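Local structure of glutamine amidotransferase type-2 domain-containing protein (Pseudomonas aeruginosa PAO1, 1TE5) at the interface of chains A and B. The protein is a predicted class-II glutamine amidotransferase, probably releasing ammonia from glutamine for transfer to an acceptor. Sequence-based numbering; all coordinates share one arbitrary frame. Chains: chain A/B, conserved hypothetical protein.

Contact 1: the interface of chains A and B. Residues chain A 42, 45-47; chain B 53, 83, 88-89.
With CG anti to its backbone N (chi1 -175°), B:Leu88 points its forked tip at chain A, while A:Arg47 has CG anti to its carbonyl carbon (chi1 -65°) and an extended chain that runs past that tip. The two methyls of B:Leu88 do different jobs. CD2 of B:Leu88 presses on the backbone of A:Gly45, 3.5 Å from the carbonyl carbon C of A:Gly45. The same methyl, B:Leu88 CD2, touches the aliphatic CG of A:Arg47 at 3.6 Å and also CB of A:Glu42. CD1 of B:Leu88 lies over the centre of one guanidinium face, 3.8 Å above the plane of A:Arg47.

The guanidinium is also held from within its own chain. Two nitrogens along one side of the A:Arg47 guanidinium bond the two oxygens of A:Glu42: NE donates to OE1 at 2.8 Å, almost straight at 174° but from above the carboxylate plane, and NH1 donates to OE2 at 2.9 Å, on its syn side yet somewhat out of that plane. B:Val83 brings CG1 to the guanidinium edge, 3.8 Å from NH1 of A:Arg47, tip to tip. B:Leu53 also approaches the carboxylate, but it is poorly ordered.

Among these groups no nitrogen or oxygen bonds directly across the contact; water 1 makes a polar link, joining the carbonyl O of A:Glu42 to the backbone N of B:Ser89 (2.8 Å from the water) and to its hydroxyl OG.

In the fold, strands 35-42 and 45-51 of chain A, with the turn between them, meet the short 3-10 helix 88-90 of chain B.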
# COMPACT_ATOMS: atom_id res chain seq x y z
N GLU A 42 4.15 -8.18 -7.21
CA GLU A 42 5.00 -9.30 -6.85
C GLU A 42 4.06 -10.49 -6.69
O GLU A 42 3.72 -10.96 -5.60
CB GLU A 42 5.64 -9.02 -5.49
CG GLU A 42 7.06 -9.50 -5.34
CD GLU A 42 7.79 -8.79 -4.20
OE1 GLU A 42 8.23 -7.63 -4.41
OE2 GLU A 42 7.91 -9.38 -3.11
N GLY A 45 0.24 -9.73 -5.16
CA GLY A 45 0.48 -8.67 -4.19
C GLY A 45 1.02 -7.41 -4.85
O GLY A 45 1.63 -7.47 -5.91
N VAL A 46 0.79 -6.26 -4.22
CA VAL A 46 1.24 -4.98 -4.77
C VAL A 46 2.00 -4.15 -3.74
O VAL A 46 1.67 -4.15 -2.55
CB VAL A 46 0.04 -4.15 -5.33
CG1 VAL A 46 -1.00 -3.94 -4.26
CG2 VAL A 46 0.51 -2.81 -5.83
N ARG A 47 3.07 -3.49 -4.19
CA ARG A 47 3.86 -2.63 -3.31
C ARG A 47 3.63 -1.18 -3.74
O ARG A 47 3.60 -0.87 -4.92
CB ARG A 47 5.34 -2.96 -3.40
CG ARG A 47 5.70 -4.33 -2.88
CD ARG A 47 7.19 -4.48 -2.76
NE ARG A 47 7.60 -5.83 -2.39
CZ ARG A 47 7.78 -6.25 -1.14
NH1 ARG A 47 8.15 -7.50 -0.92
NH2 ARG A 47 7.57 -5.43 -0.12
N LEU B 53 12.29 -8.51 -0.64
CA LEU B 53 12.52 -9.86 -1.13
C LEU B 53 14.01 -10.02 -1.46
O LEU B 53 14.39 -10.38 -2.58
CB LEU B 53 11.64 -10.15 -2.36
CG LEU B 53 11.11 -11.58 -2.56
CD1 LEU B 53 10.10 -11.59 -3.70
CD2 LEU B 53 12.24 -12.59 -2.82
N VAL B 83 8.83 -12.84 3.02
CA VAL B 83 7.86 -12.68 1.93
C VAL B 83 8.11 -13.69 0.79
O VAL B 83 7.23 -13.94 -0.03
CB VAL B 83 7.86 -11.21 1.40
CG1 VAL B 83 8.75 -11.06 0.16
CG2 VAL B 83 6.44 -10.76 1.12
N LEU B 88 3.90 -12.05 -1.08
CA LEU B 88 3.43 -10.73 -0.72
C LEU B 88 1.92 -10.64 -0.44
O LEU B 88 1.49 -9.91 0.46
CB LEU B 88 3.83 -9.72 -1.80
CG LEU B 88 3.51 -8.25 -1.53
CD1 LEU B 88 4.30 -7.75 -0.33
CD2 LEU B 88 3.83 -7.42 -2.75
N SER B 89 1.11 -11.32 -1.26
CA SER B 89 -0.34 -11.29 -1.06
C SER B 89 -0.80 -11.91 0.26
O SER B 89 -1.93 -11.67 0.70
CB SER B 89 -1.07 -11.98 -2.24
OG SER B 89 -0.58 -13.29 -2.51
O HOH W 1 2.08 -12.52 -3.55

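Contact 2: the interface of chains A and B. Residues chain A 50-52, 60, 88; chain B 42, 45-47.
NH1 of B:Arg47 is shared between two carboxylates, one from each chain. Across the interface NH1 of B:Arg47 donates to OD2 of A:Asp51 at 2.9 Å, a salt bridge in which the oxygen is met nearly along its C-O bond. Within chain B the same B:Arg47 NH1 donates to OE2 of B:Glu42 at 2.7 Å, on the syn side of that oxygen but tilted out of the carboxylate plane. The carboxylate of A:Asp51 and the guanidinium are not coplanar; their planes stand 60° apart, and the bond to OD2 is bent, with 141° at the hydrogen.

The other terminal nitrogen, NH2 of B:Arg47, donates to the backbone carbonyl O of A:Gln50 at 2.6 Å, approaching nearly head-on to the C=O. Neighbouring residues of one strand thus supply a main-chain and a side-chain acceptor to the same guanidinium. Its remaining nitrogen, NE, turns back to OE1 of B:Glu42, which lies in the guanidinium plane; the carboxylate itself is tilted, so NE reaches OE1 from above the carboxylate plane. These bonds from three nitrogens fix the rotation of the group. The two acidic side chains come near each other, OD2 of A:Asp51 and OE2 of B:Glu42 being 4.7 Å apart, and the arginine between them probably offsets their repulsion.

Apolar groups complete the surroundings. A:Leu88, with CG anti to its backbone N (chi1 -177°), lays CD1 over one guanidinium face, offset toward the rim, and sets CD2 3.6 Å from CG of B:Arg47. The side chain of A:Val60, on helix 59-66, crosses that of B:Arg47 at about a right angle, with CG2 3.8 Å from NH2. The ring of A:Pro52 flanks the NH1 end more loosely.

Beside the arginine, water 2 links the strands: it sits 2.7 Å from the side-chain amide NE2 of A:Gln50 and 2.6 Å from the carbonyl O of B:Val46.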
# COMPACT_ATOMS: atom_id res chain seq x y z
N GLN A 50 4.84 6.17 -2.20
CA GLN A 50 4.38 7.46 -2.71
C GLN A 50 4.64 8.57 -1.71
O GLN A 50 4.80 8.33 -0.51
CB GLN A 50 2.90 7.40 -3.04
CG GLN A 50 2.00 7.37 -1.84
CD GLN A 50 0.63 6.84 -2.14
OE1 GLN A 50 0.03 7.17 -3.15
NE2 GLN A 50 0.12 5.99 -1.24
N ASP A 51 4.60 9.81 -2.18
CA ASP A 51 4.88 10.95 -1.33
C ASP A 51 4.38 12.22 -1.98
O ASP A 51 4.59 12.43 -3.17
CB ASP A 51 6.40 11.06 -1.15
CG ASP A 51 6.80 11.66 0.19
OD1 ASP A 51 7.85 12.33 0.23
OD2 ASP A 51 6.10 11.44 1.20
N PRO A 52 3.64 13.05 -1.23
CA PRO A 52 3.14 14.31 -1.80
C PRO A 52 4.30 15.31 -1.84
O PRO A 52 5.45 14.92 -1.63
CB PRO A 52 2.07 14.73 -0.80
CG PRO A 52 2.60 14.22 0.49
CD PRO A 52 3.10 12.84 0.12
N VAL A 60 10.61 7.65 2.37
CA VAL A 60 9.88 6.90 1.34
C VAL A 60 10.58 7.05 -0.01
O VAL A 60 10.56 6.15 -0.85
CB VAL A 60 8.42 7.38 1.23
CG1 VAL A 60 8.37 8.86 0.95
CG2 VAL A 60 7.67 6.61 0.15
N LEU A 88 -0.98 12.88 1.58
CA LEU A 88 -0.84 11.53 1.04
C LEU A 88 -2.12 11.00 0.38
O LEU A 88 -2.06 10.27 -0.59
CB LEU A 88 -0.40 10.59 2.16
CG LEU A 88 -0.12 9.13 1.85
CD1 LEU A 88 1.01 9.03 0.88
CD2 LEU A 88 0.23 8.40 3.13
N GLU B 42 -1.03 8.95 7.60
CA GLU B 42 -0.53 10.31 7.45
C GLU B 42 -1.82 10.99 7.05
O GLU B 42 -2.12 11.14 5.87
CB GLU B 42 0.48 10.35 6.32
CG GLU B 42 1.51 11.44 6.44
CD GLU B 42 2.72 11.16 5.57
OE1 GLU B 42 3.52 10.26 5.93
OE2 GLU B 42 2.86 11.84 4.53
N GLY B 45 -4.49 9.14 4.58
CA GLY B 45 -3.71 8.28 3.72
C GLY B 45 -2.96 7.26 4.56
O GLY B 45 -2.69 7.50 5.74
N VAL B 46 -2.62 6.13 3.96
CA VAL B 46 -1.90 5.08 4.67
C VAL B 46 -0.66 4.64 3.90
O VAL B 46 -0.60 4.76 2.67
CB VAL B 46 -2.82 3.85 4.92
CG1 VAL B 46 -3.30 3.28 3.60
CG2 VAL B 46 -2.08 2.77 5.73
N ARG B 47 0.35 4.18 4.63
CA ARG B 47 1.58 3.69 4.02
C ARG B 47 1.74 2.25 4.48
O ARG B 47 1.40 1.92 5.62
CB ARG B 47 2.79 4.51 4.48
CG ARG B 47 2.76 5.98 4.06
CD ARG B 47 4.07 6.68 4.47
NE ARG B 47 4.02 8.13 4.26
CZ ARG B 47 4.33 8.73 3.13
NH1 ARG B 47 4.25 10.05 3.03
NH2 ARG B 47 4.73 8.02 2.09
O HOH W 2 1.25 4.74 0.80

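The C-alpha centres of contact 1 and contact 2 lie about 18 Å apart, on the same face between the two chains. They share a core repeated by the two-fold axis, with different flanking residues: residues 42 and 45-47 come from chain A in contact 1 and from chain B in contact 2, and Leu88 comes from the opposite chain each time. Contact 2 adds the end of strand 45-51 and the start of helix 59-66 of chain A; that strand serves both patches. Such paired contacts would suit a symmetric dimer, although the structure alone does not show that this pairing exists in solution.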